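Local coordinates for protein Alpha/beta hydrolase (Legionella pneumophila subsp. pneumophila str. Philadelphia 1, PDB 4EZI) that is of unconfirmed function but has the alpha/beta-hydrolase fold and probably acts as a serine hydrolase, possibly a lipase on triacylglycerols, at residues L126-Y131 with F225-Q230; T83-N88 with T219-Y224; P30-L35 with F357-Q362. One frame throughout, in Å; residues are numbered along the deposited sequence. Where two conformers were deposited one is given.

Contact 1: residues L126-Y131 with F225-Q230; sequences LTLHPY and FFYSLQ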
loop_
_atom_site.group_PDB
_atom_site.type_symbol
_atom_site.label_atom_id
_atom_site.label_comp_id
_atom_site.label_asym_id
_atom_site.label_seq_id
_atom_site.Cartn_x
_atom_site.Cartn_y
_atom_site.Cartn_z
ATOM N N LEU A 126 -2.462 17.046 6.806
ATOM C CA LEU A 126 -3.409 17.126 5.701
ATOM C C LEU A 126 -4.679 16.410 6.127
ATOM O O LEU A 126 -4.638 15.363 6.784
ATOM C CB LEU A 126 -2.852 16.527 4.412
ATOM C CG LEU A 126 -1.584 17.162 3.855
ATOM C CD1 LEU A 126 -0.978 16.370 2.704
ATOM C CD2 LEU A 126 -1.824 18.594 3.427
ATOM N N THR A 127 -5.817 16.964 5.732
ATOM C CA THR A 127 -7.094 16.516 6.262
ATOM C C THR A 127 -7.651 15.264 5.587
ATOM O O THR A 127 -8.539 14.645 6.113
ATOM C CB THR A 127 -8.146 17.636 6.214
ATOM O OG1 THR A 127 -8.319 18.049 4.866
ATOM C CG2 THR A 127 -7.707 18.816 7.071
ATOM N N LEU A 128 -7.111 14.911 4.428
ATOM C CA LEU A 128 -7.672 13.833 3.600
ATOM C C LEU A 128 -6.529 13.072 2.951
ATOM O O LEU A 128 -5.599 13.661 2.419
ATOM C CB LEU A 128 -8.562 14.434 2.505
ATOM C CG LEU A 128 -9.278 13.451 1.598
ATOM C CD1 LEU A 128 -10.200 12.518 2.371
ATOM C CD2 LEU A 128 -10.060 14.271 0.560
ATOM N N HIS A 129 -6.582 11.747 2.989
ATOM C CA HIS A 129 -5.592 10.945 2.291
ATOM C C HIS A 129 -5.731 11.121 0.780
ATOM O O HIS A 129 -6.830 10.986 0.273
ATOM C CB HIS A 129 -5.842 9.480 2.673
ATOM C CG HIS A 129 -4.991 8.502 1.944
ATOM N ND1 HIS A 129 -3.619 8.564 1.914
ATOM C CD2 HIS A 129 -5.341 7.461 1.142
ATOM C CE1 HIS A 129 -3.168 7.599 1.118
ATOM N NE2 HIS A 129 -4.189 6.903 0.650
ATOM N N PRO A 130 -4.607 11.388 0.062
ATOM C CA PRO A 130 -4.613 11.369 -1.416
ATOM C C PRO A 130 -4.585 9.916 -1.894
ATOM O O PRO A 130 -3.553 9.262 -1.924
ATOM C CB PRO A 130 -3.332 12.150 -1.792
ATOM C CG PRO A 130 -2.837 12.748 -0.492
ATOM C CD PRO A 130 -3.297 11.816 0.572
ATOM N N TYR A 131 -5.757 9.410 -2.239
ATOM C CA TYR A 131 -6.024 7.980 -2.338
ATOM C C TYR A 131 -5.693 7.455 -3.729
ATOM O O TYR A 131 -6.206 7.932 -4.748
ATOM C CB TYR A 131 -7.487 7.740 -2.000
ATOM C CG TYR A 131 -7.921 6.301 -2.030
ATOM C CD1 TYR A 131 -7.242 5.300 -1.331
ATOM C CD2 TYR A 131 -9.014 5.915 -2.759
ATOM C CE1 TYR A 131 -7.664 3.986 -1.336
ATOM C CE2 TYR A 131 -9.469 4.613 -2.766
ATOM C CZ TYR A 131 -8.787 3.653 -2.074
ATOM O OH TYR A 131 -9.261 2.365 -2.134
ATOM N N PHE A 225 -11.881 7.666 -3.854
ATOM C CA PHE A 225 -10.994 8.041 -4.915
ATOM C C PHE A 225 -11.375 9.376 -5.553
ATOM O O PHE A 225 -10.557 10.272 -5.684
ATOM C CB PHE A 225 -10.924 6.938 -6.000
ATOM C CG PHE A 225 -9.977 7.284 -7.115
ATOM C CD1 PHE A 225 -8.610 7.176 -6.923
ATOM C CD2 PHE A 225 -10.430 7.793 -8.316
ATOM C CE1 PHE A 225 -7.713 7.553 -7.881
ATOM C CE2 PHE A 225 -9.518 8.170 -9.290
ATOM C CZ PHE A 225 -8.164 8.044 -9.068
ATOM N N PHE A 226 -12.625 9.500 -5.975
ATOM C CA PHE A 226 -13.030 10.725 -6.649
ATOM C C PHE A 226 -13.169 11.901 -5.700
ATOM O O PHE A 226 -12.892 13.042 -6.075
ATOM C CB PHE A 226 -14.272 10.502 -7.529
ATOM C CG PHE A 226 -13.973 9.668 -8.744
ATOM C CD1 PHE A 226 -13.210 10.191 -9.774
ATOM C CD2 PHE A 226 -14.412 8.385 -8.832
ATOM C CE1 PHE A 226 -12.900 9.424 -10.900
ATOM C CE2 PHE A 226 -14.118 7.612 -9.954
ATOM C CZ PHE A 226 -13.355 8.126 -10.975
ATOM N N TYR A 227 -13.572 11.654 -4.445
ATOM C CA TYR A 227 -13.612 12.741 -3.469
ATOM C C TYR A 227 -12.205 13.303 -3.240
ATOM O O TYR A 227 -11.977 14.523 -3.258
ATOM C CB TYR A 227 -14.268 12.272 -2.168
ATOM C CG TYR A 227 -14.239 13.308 -1.084
ATOM C CD1 TYR A 227 -14.784 14.560 -1.267
ATOM C CD2 TYR A 227 -13.637 13.054 0.124
ATOM C CE1 TYR A 227 -14.738 15.538 -0.275
ATOM C CE2 TYR A 227 -13.582 14.014 1.121
ATOM C CZ TYR A 227 -14.121 15.269 0.910
ATOM O OH TYR A 227 -14.071 16.237 1.901
ATOM N N SER A 228 -11.242 12.407 -3.051
ATOM C CA SER A 228 -9.869 12.810 -2.803
ATOM C C SER A 228 -9.237 13.453 -4.038
ATOM O O SER A 228 -8.525 14.457 -3.929
ATOM C CB SER A 228 -9.075 11.571 -2.350
ATOM O OG SER A 228 -7.718 11.917 -2.103
ATOM N N LEU A 229 -9.478 12.887 -5.222
ATOM C CA LEU A 229 -8.883 13.459 -6.417
ATOM C C LEU A 229 -9.434 14.854 -6.710
ATOM O O LEU A 229 -8.676 15.766 -7.048
ATOM C CB LEU A 229 -9.035 12.529 -7.623
ATOM C CG LEU A 229 -8.079 12.821 -8.780
ATOM C CD1 LEU A 229 -6.613 12.539 -8.384
ATOM C CD2 LEU A 229 -8.459 11.983 -9.983
ATOM N N GLN A 230 -10.748 15.021 -6.609
ATOM C CA GLN A 230 -11.325 16.341 -6.836
ATOM C C GLN A 230 -10.832 17.316 -5.764
ATOM O O GLN A 230 -10.552 18.479 -6.077
ATOM C CB GLN A 230 -12.852 16.261 -6.858
ATOM C CG GLN A 230 -13.549 17.602 -6.987
ATOM C CD GLN A 230 -13.292 18.314 -8.313
ATOM O OE1 GLN A 230 -12.788 17.730 -9.264
ATOM N NE2 GLN A 230 -13.631 19.606 -8.366
HETATM O O HOH W 1 -7.712 10.163 -5.041
#

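Contact 2: residues T83-N88 with T219-Y224; sequences TRFERN and TAYLAY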
loop_
_atom_site.group_PDB
_atom_site.type_symbol
_atom_site.label_atom_id
_atom_site.label_comp_id
_atom_site.label_asym_id
_atom_site.label_seq_id
_atom_site.Cartn_x
_atom_site.Cartn_y
_atom_site.Cartn_z
ATOM N N THR A 83 -6.125 0.035 1.766
ATOM C CA THR A 83 -7.021 1.192 1.938
ATOM C C THR A 83 -7.417 1.330 3.394
ATOM O O THR A 83 -7.916 0.376 4.001
ATOM C CB THR A 83 -8.301 1.002 1.125
ATOM O OG1 THR A 83 -7.986 0.869 -0.251
ATOM C CG2 THR A 83 -9.279 2.157 1.329
ATOM N N ARG A 84 -7.218 2.531 3.925
ATOM C CA ARG A 84 -7.683 2.879 5.245
ATOM C C ARG A 84 -8.488 4.158 5.140
ATOM O O ARG A 84 -8.021 5.152 4.588
ATOM C CB ARG A 84 -6.513 3.057 6.221
ATOM C CG ARG A 84 -5.627 1.827 6.315
ATOM C CD ARG A 84 -6.279 0.629 6.965
ATOM N NE ARG A 84 -5.464 -0.595 6.796
ATOM C CZ ARG A 84 -4.335 -0.881 7.436
ATOM N NH1 ARG A 84 -3.805 -0.076 8.342
ATOM N NH2 ARG A 84 -3.697 -2.014 7.140
ATOM N N PHE A 85 -9.699 4.099 5.669
ATOM C CA PHE A 85 -10.618 5.224 5.695
ATOM C C PHE A 85 -10.568 5.999 7.021
ATOM O O PHE A 85 -11.157 7.087 7.111
ATOM C CB PHE A 85 -12.072 4.726 5.543
ATOM C CG PHE A 85 -12.362 4.016 4.250
ATOM C CD1 PHE A 85 -12.662 4.711 3.114
ATOM C CD2 PHE A 85 -12.361 2.641 4.198
ATOM C CE1 PHE A 85 -12.935 4.019 1.931
ATOM C CE2 PHE A 85 -12.658 1.954 3.021
ATOM C CZ PHE A 85 -12.930 2.640 1.903
ATOM N N GLU A 86 -9.963 5.397 8.040
ATOM C CA GLU A 86 -9.840 5.948 9.380
ATOM C C GLU A 86 -8.431 6.454 9.603
ATOM O O GLU A 86 -7.430 5.729 9.393
ATOM C CB GLU A 86 -10.154 4.883 10.412
ATOM C CG GLU A 86 -11.530 4.245 10.257
ATOM C CD GLU A 86 -11.723 3.028 11.137
ATOM O OE1 GLU A 86 -11.309 3.065 12.315
ATOM O OE2 GLU A 86 -12.307 2.030 10.647
ATOM N N ARG A 87 -8.331 7.691 10.070
ATOM C CA ARG A 87 -7.040 8.346 10.290
ATOM C C ARG A 87 -6.099 7.496 11.148
ATOM O O ARG A 87 -4.907 7.401 10.892
ATOM C CB ARG A 87 -7.245 9.733 10.958
ATOM C CG ARG A 87 -5.962 10.329 11.473
ATOM C CD ARG A 87 -6.132 11.745 11.938
ATOM N NE ARG A 87 -6.378 12.685 10.865
ATOM C CZ ARG A 87 -5.441 13.163 10.058
ATOM N NH1 ARG A 87 -4.163 12.789 10.151
ATOM N NH2 ARG A 87 -5.797 14.049 9.147
ATOM N N ASN A 88 -6.655 6.931 12.218
ATOM C CA ASN A 88 -5.844 6.265 13.215
ATOM C C ASN A 88 -5.650 4.766 12.977
ATOM O O ASN A 88 -4.899 4.130 13.719
ATOM C CB ASN A 88 -6.394 6.536 14.620
ATOM C CG ASN A 88 -6.161 7.966 15.025
ATOM O OD1 ASN A 88 -5.043 8.364 15.326
ATOM N ND2 ASN A 88 -7.230 8.777 15.011
ATOM N N THR A 219 -18.173 0.708 -3.973
ATOM C CA THR A 219 -18.693 2.057 -3.872
ATOM C C THR A 219 -17.820 2.907 -2.948
ATOM O O THR A 219 -17.538 4.072 -3.237
ATOM C CB THR A 219 -20.137 2.052 -3.376
ATOM O OG1 THR A 219 -20.884 1.209 -4.257
ATOM C CG2 THR A 219 -20.731 3.466 -3.386
ATOM N N ALA A 220 -17.422 2.339 -1.809
ATOM C CA ALA A 220 -16.549 3.052 -0.874
ATOM C C ALA A 220 -15.228 3.428 -1.532
ATOM O O ALA A 220 -14.739 4.543 -1.358
ATOM C CB ALA A 220 -16.334 2.244 0.396
ATOM N N TYR A 221 -14.599 2.502 -2.259
ATOM C CA TYR A 221 -13.352 2.814 -2.928
ATOM C C TYR A 221 -13.536 3.990 -3.902
ATOM O O TYR A 221 -12.693 4.881 -4.002
ATOM C CB TYR A 221 -12.833 1.615 -3.714
ATOM C CG TYR A 221 -12.443 0.372 -2.955
ATOM C CD1 TYR A 221 -11.830 0.434 -1.719
ATOM C CD2 TYR A 221 -12.622 -0.865 -3.521
ATOM C CE1 TYR A 221 -11.390 -0.722 -1.070
ATOM C CE2 TYR A 221 -12.198 -2.027 -2.888
ATOM C CZ TYR A 221 -11.592 -1.941 -1.640
ATOM O OH TYR A 221 -11.154 -3.079 -1.010
ATOM N N LEU A 222 -14.588 3.936 -4.710
ATOM C CA LEU A 222 -14.795 4.963 -5.733
ATOM C C LEU A 222 -15.141 6.300 -5.114
ATOM O O LEU A 222 -14.696 7.342 -5.599
ATOM C CB LEU A 222 -15.872 4.529 -6.738
ATOM C CG LEU A 222 -15.433 3.363 -7.628
ATOM C CD1 LEU A 222 -16.638 2.820 -8.388
ATOM C CD2 LEU A 222 -14.318 3.737 -8.587
ATOM N N ALA A 223 -15.952 6.276 -4.065
ATOM C CA ALA A 223 -16.272 7.512 -3.343
ATOM C C ALA A 223 -14.971 8.164 -2.813
ATOM O O ALA A 223 -14.724 9.358 -3.013
ATOM C CB ALA A 223 -17.218 7.194 -2.199
ATOM N N TYR A 224 -14.132 7.350 -2.189
ATOM C CA TYR A 224 -12.865 7.852 -1.645
ATOM C C TYR A 224 -11.987 8.414 -2.756
ATOM O O TYR A 224 -11.398 9.495 -2.657
ATOM C CB TYR A 224 -12.171 6.700 -0.914
ATOM C CG TYR A 224 -11.077 6.965 0.101
ATOM C CD1 TYR A 224 -10.773 8.229 0.580
ATOM C CD2 TYR A 224 -10.405 5.898 0.655
ATOM C CE1 TYR A 224 -9.861 8.399 1.608
ATOM C CE2 TYR A 224 -9.485 6.069 1.703
ATOM C CZ TYR A 224 -9.210 7.314 2.164
ATOM O OH TYR A 224 -8.335 7.488 3.208
#

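Contact 3: residues P30-L35 with F357-Q362; sequences PPLDTL and FVLKEQ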
loop_
_atom_site.group_PDB
_atom_site.type_symbol
_atom_site.label_atom_id
_atom_site.label_comp_id
_atom_site.label_asym_id
_atom_site.label_seq_id
_atom_site.Cartn_x
_atom_site.Cartn_y
_atom_site.Cartn_z
ATOM N N PRO A 30 -4.045 -18.289 9.305
ATOM C CA PRO A 30 -3.471 -19.277 8.398
ATOM C C PRO A 30 -3.401 -18.733 6.951
ATOM O O PRO A 30 -4.338 -18.059 6.497
ATOM C CB PRO A 30 -4.440 -20.461 8.482
ATOM C CG PRO A 30 -5.351 -20.166 9.545
ATOM C CD PRO A 30 -5.277 -18.757 9.954
ATOM N N PRO A 31 -2.324 -19.039 6.208
ATOM C CA PRO A 31 -1.271 -20.001 6.467
ATOM C C PRO A 31 -0.031 -19.406 7.159
ATOM O O PRO A 31 1.021 -20.031 7.188
ATOM C CB PRO A 31 -0.916 -20.468 5.055
ATOM C CG PRO A 31 -1.047 -19.228 4.251
ATOM C CD PRO A 31 -2.273 -18.560 4.812
ATOM N N LEU A 32 -0.160 -18.207 7.731
ATOM C CA LEU A 32 0.968 -17.534 8.384
ATOM C C LEU A 32 1.347 -18.215 9.698
ATOM O O LEU A 32 2.432 -17.997 10.229
ATOM C CB LEU A 32 0.654 -16.055 8.585
ATOM C CG LEU A 32 0.596 -15.299 7.256
ATOM C CD1 LEU A 32 -0.121 -13.973 7.466
ATOM C CD2 LEU A 32 1.971 -15.137 6.588
ATOM N N ASP A 33 0.444 -19.033 10.209
ATOM C CA ASP A 33 0.689 -19.806 11.405
ATOM C C ASP A 33 1.840 -20.812 11.218
ATOM O O ASP A 33 2.366 -21.334 12.196
ATOM C CB ASP A 33 -0.609 -20.493 11.862
ATOM C CG ASP A 33 -1.159 -21.490 10.841
ATOM O OD1 ASP A 33 -0.980 -21.300 9.620
ATOM O OD2 ASP A 33 -1.796 -22.487 11.289
ATOM N N THR A 34 2.231 -21.070 9.973
ATOM C CA THR A 34 3.333 -21.968 9.673
ATOM C C THR A 34 4.709 -21.289 9.783
ATOM O O THR A 34 5.739 -21.964 9.695
ATOM C CB THR A 34 3.183 -22.614 8.267
ATOM O OG1 THR A 34 3.300 -21.624 7.254
ATOM C CG2 THR A 34 1.856 -23.340 8.121
ATOM N N LEU A 35 4.747 -19.972 9.958
ATOM C CA LEU A 35 6.021 -19.265 10.129
ATOM C C LEU A 35 6.530 -19.472 11.546
ATOM O O LEU A 35 5.749 -19.541 12.488
ATOM C CB LEU A 35 5.835 -17.773 9.848
ATOM C CG LEU A 35 5.467 -17.403 8.405
ATOM C CD1 LEU A 35 5.223 -15.889 8.302
ATOM C CD2 LEU A 35 6.574 -17.778 7.447
ATOM N N PHE A 357 -2.642 -15.541 2.666
ATOM C CA PHE A 357 -1.966 -16.382 1.683
ATOM C C PHE A 357 -0.989 -15.562 0.847
ATOM O O PHE A 357 0.139 -15.991 0.576
ATOM C CB PHE A 357 -2.983 -17.083 0.769
ATOM C CG PHE A 357 -3.889 -18.055 1.482
ATOM C CD1 PHE A 357 -5.016 -17.606 2.124
ATOM C CD2 PHE A 357 -3.619 -19.425 1.516
ATOM C CE1 PHE A 357 -5.847 -18.463 2.807
ATOM C CE2 PHE A 357 -4.464 -20.294 2.206
ATOM C CZ PHE A 357 -5.563 -19.809 2.850
ATOM N N VAL A 358 -1.412 -14.375 0.432
ATOM C CA VAL A 358 -0.558 -13.459 -0.309
ATOM C C VAL A 358 0.624 -13.007 0.558
ATOM O O VAL A 358 1.770 -12.989 0.066
ATOM C CB VAL A 358 -1.361 -12.280 -0.865
ATOM C CG1 VAL A 358 -0.435 -11.196 -1.414
ATOM C CG2 VAL A 358 -2.346 -12.777 -1.935
ATOM N N LEU A 359 0.373 -12.658 1.822
ATOM C CA LEU A 359 1.480 -12.280 2.705
ATOM C C LEU A 359 2.531 -13.395 2.797
ATOM O O LEU A 359 3.737 -13.132 2.798
ATOM C CB LEU A 359 0.939 -11.846 4.078
ATOM C CG LEU A 359 1.905 -11.370 5.181
ATOM C CD1 LEU A 359 2.861 -10.313 4.708
ATOM C CD2 LEU A 359 1.114 -10.871 6.397
ATOM N N LYS A 360 2.066 -14.634 2.920
ATOM C CA LYS A 360 2.989 -15.780 3.007
ATOM C C LYS A 360 3.848 -15.881 1.750
ATOM O O LYS A 360 5.065 -16.090 1.836
ATOM C CB LYS A 360 2.195 -17.069 3.244
ATOM C CG LYS A 360 3.026 -18.337 3.365
ATOM C CD LYS A 360 4.115 -18.270 4.385
ATOM C CE LYS A 360 4.685 -19.679 4.725
ATOM N NZ LYS A 360 4.653 -20.616 3.556
ATOM N N GLU A 361 3.229 -15.691 0.591
ATOM C CA GLU A 361 3.976 -15.680 -0.659
ATOM C C GLU A 361 5.004 -14.571 -0.715
ATOM O O GLU A 361 6.103 -14.762 -1.251
ATOM C CB GLU A 361 3.066 -15.601 -1.867
ATOM C CG GLU A 361 2.091 -16.759 -2.044
ATOM C CD GLU A 361 2.727 -18.135 -2.246
ATOM O OE1 GLU A 361 3.861 -18.240 -2.748
ATOM O OE2 GLU A 361 2.046 -19.134 -1.921
ATOM N N GLN A 362 4.646 -13.391 -0.217
ATOM C CA GLN A 362 5.593 -12.272 -0.200
ATOM C C GLN A 362 6.824 -12.612 0.633
ATOM O O GLN A 362 7.950 -12.430 0.181
ATOM C CB GLN A 362 4.913 -10.996 0.335
ATOM C CG GLN A 362 3.846 -10.466 -0.599
ATOM C CD GLN A 362 2.989 -9.382 0.037
ATOM O OE1 GLN A 362 2.751 -9.377 1.241
ATOM N NE2 GLN A 362 2.510 -8.449 -0.775
#

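Contact 1: residues L126-Y131 with F225-Q230
Ser-228 belongs to the helical insertion between strands 193-197 and 310-314, where alpha/beta hydrolases commonly carry a cap, and it meets His-129 in the core loop leading from strand 112-116 to helix 134-154. The pair illustrates how one short polar side chain can satisfy a buried loop carbonyl where a helix packs against it. With OG anti to the backbone N (chi1 180°), the hydroxyl of Ser-228 donates to His-129 O at 2.7 Å. It approaches at a C=O...OG angle of 129°, tilted slightly from the carbonyl plane. Before this bond in the loop, Leu-128 lies against Tyr-227, their side chains crossing obliquely with CD2 of the leucine 3.6 Å from CE2 of the tyrosine. After it, the ring of Tyr-131 turns its edge to the helix backbone at Phe-225, and its CD2 comes to 3.9 Å from Phe-225 CB. A water completes the seam: it donates to Tyr-131 O at 2.7 Å and to Phe-225 O at 2.9 Å, the second a carbonyl that already receives Leu-229 N within the helix. Buried, with apolar contacts set around one direct and one water-mediated polar link, this is an interface expected where a helical cap rests on a hydrolase core.

Contact 2: residues T83-N88 with T219-Y224
Tyr-224 and Phe-85 bring helix 218-233 against the loop that follows strand 74-80, a loop that in the alpha/beta-hydrolase fold commonly contributes to the oxyanion hole. The case shows how long side chains can join helix to loop although the nearest CA atoms, such as those of Phe-85 and Tyr-224, are 8.1 Å apart. Tyr-224 leaves the helix with CG anti to the backbone N and reaches the loop with its phenol end, where OH donates to Arg-84 O at 2.7 Å. A chi2 of only 10° turns its ring well away from the perpendicular setting usual for tyrosine. The hydroxyl lies in the plane of that carbonyl, at a C=O...OH angle of 151°.

Phe-85 takes a different rotamer, CG anti to its own carbonyl carbon. Its ring lies nearly parallel to that of Tyr-224, the planes 29° apart and the centroids 5.0 Å apart, but slid so far that they barely overlap. The tightest approach is Phe-85 CE1 to Tyr-224 CD2 at 3.4 Å, while Phe-85 CZ meets Ala-220 CB at 3.7 Å. Val-261 and Ile-264 of helix 261-267 also pack on Phe-85.

Thr-83 divides its two branches. Its methyl sits at the edge of the Tyr-224 ring, in plane, with CG2 3.9 Å from CE2, and also over the rim of one face of Phe-85. Its hydroxyl is hydrogen-bonded to Tyr-131 OH, and OG1 of Thr-83 comes to 3.8 Å from CE1 of Tyr-221, whose own OH bonds to Asp-320.

Contact 3: residues P30-L35 with F357-Q362
Pro-30 and Pro-31 start the contact on the ring of Phe-357, near the beginning of helix 355-370, and the loop that follows helix 19-27 then passes along this late helix of the alpha/beta-hydrolase fold. Pro-30 contributes its carbonyl oxygen, which lies near CE1 of Phe-357. The peptide bond before Pro-31 is cis, and the side chains of Pro-31 and Phe-357 cross at about a right angle. Pro-31 CD stands 3.6 Å from the centroid of the phenylalanine ring and 10° off the normal, a CH-pi contact over the centre of the face. Leu-32 opens a short 3-10 turn and is buried. Its CD2 lies 3.7 Å from Lys-360 N, its CD1 packs on the modelled conformer of Leu-359, and Ile-100 of helix 99-108 packs on it as well.

Thr-34 closes the turn on itself. OG1 stands between the backbone N and the carbonyl carbon (chi1 66°) and donates to Pro-31 O at 2.8 Å, almost in line with the carbonyl (C=O...OG1 176°); that carbonyl also receives Thr-34 N. The same OG1 is 3.5 Å from Lys-360 CE. Last, Leu-35 slides past the lysine in the opposite direction, CD2 to CE 3.8 Å.

Lys-360 illustrates a split role: its methylene chain, bent at chi2 and chi4, joins an apolar surface while its ammonium forms a salt bridge with Asp-364; the segments themselves meet by van der Waals and CH-pi contact.

Contacts 1 and 2 pack against each other: their centres are 9 Å apart, both use successive turns of helix 218-233, and their segments alternate along the chain. The rings of Tyr-131 and Tyr-224 stack between them, and Arg-87 NH2 hydrogen-bonds to Leu-126 O at 2.9 Å. This region borders the probable active site. Tyr-221 touches residues of a putative Ser-169, His-351, Asp-318 triad, and a bound di(hydroxyethyl)ether, probably from the crystallisation liquor, lies about 3 Å from the side chain of Tyr-131 and about 4 Å from that of Thr-83. Contact 3 stands apart, its centre 32 Å from that of contact 1 and 26 Å from that of contact 2.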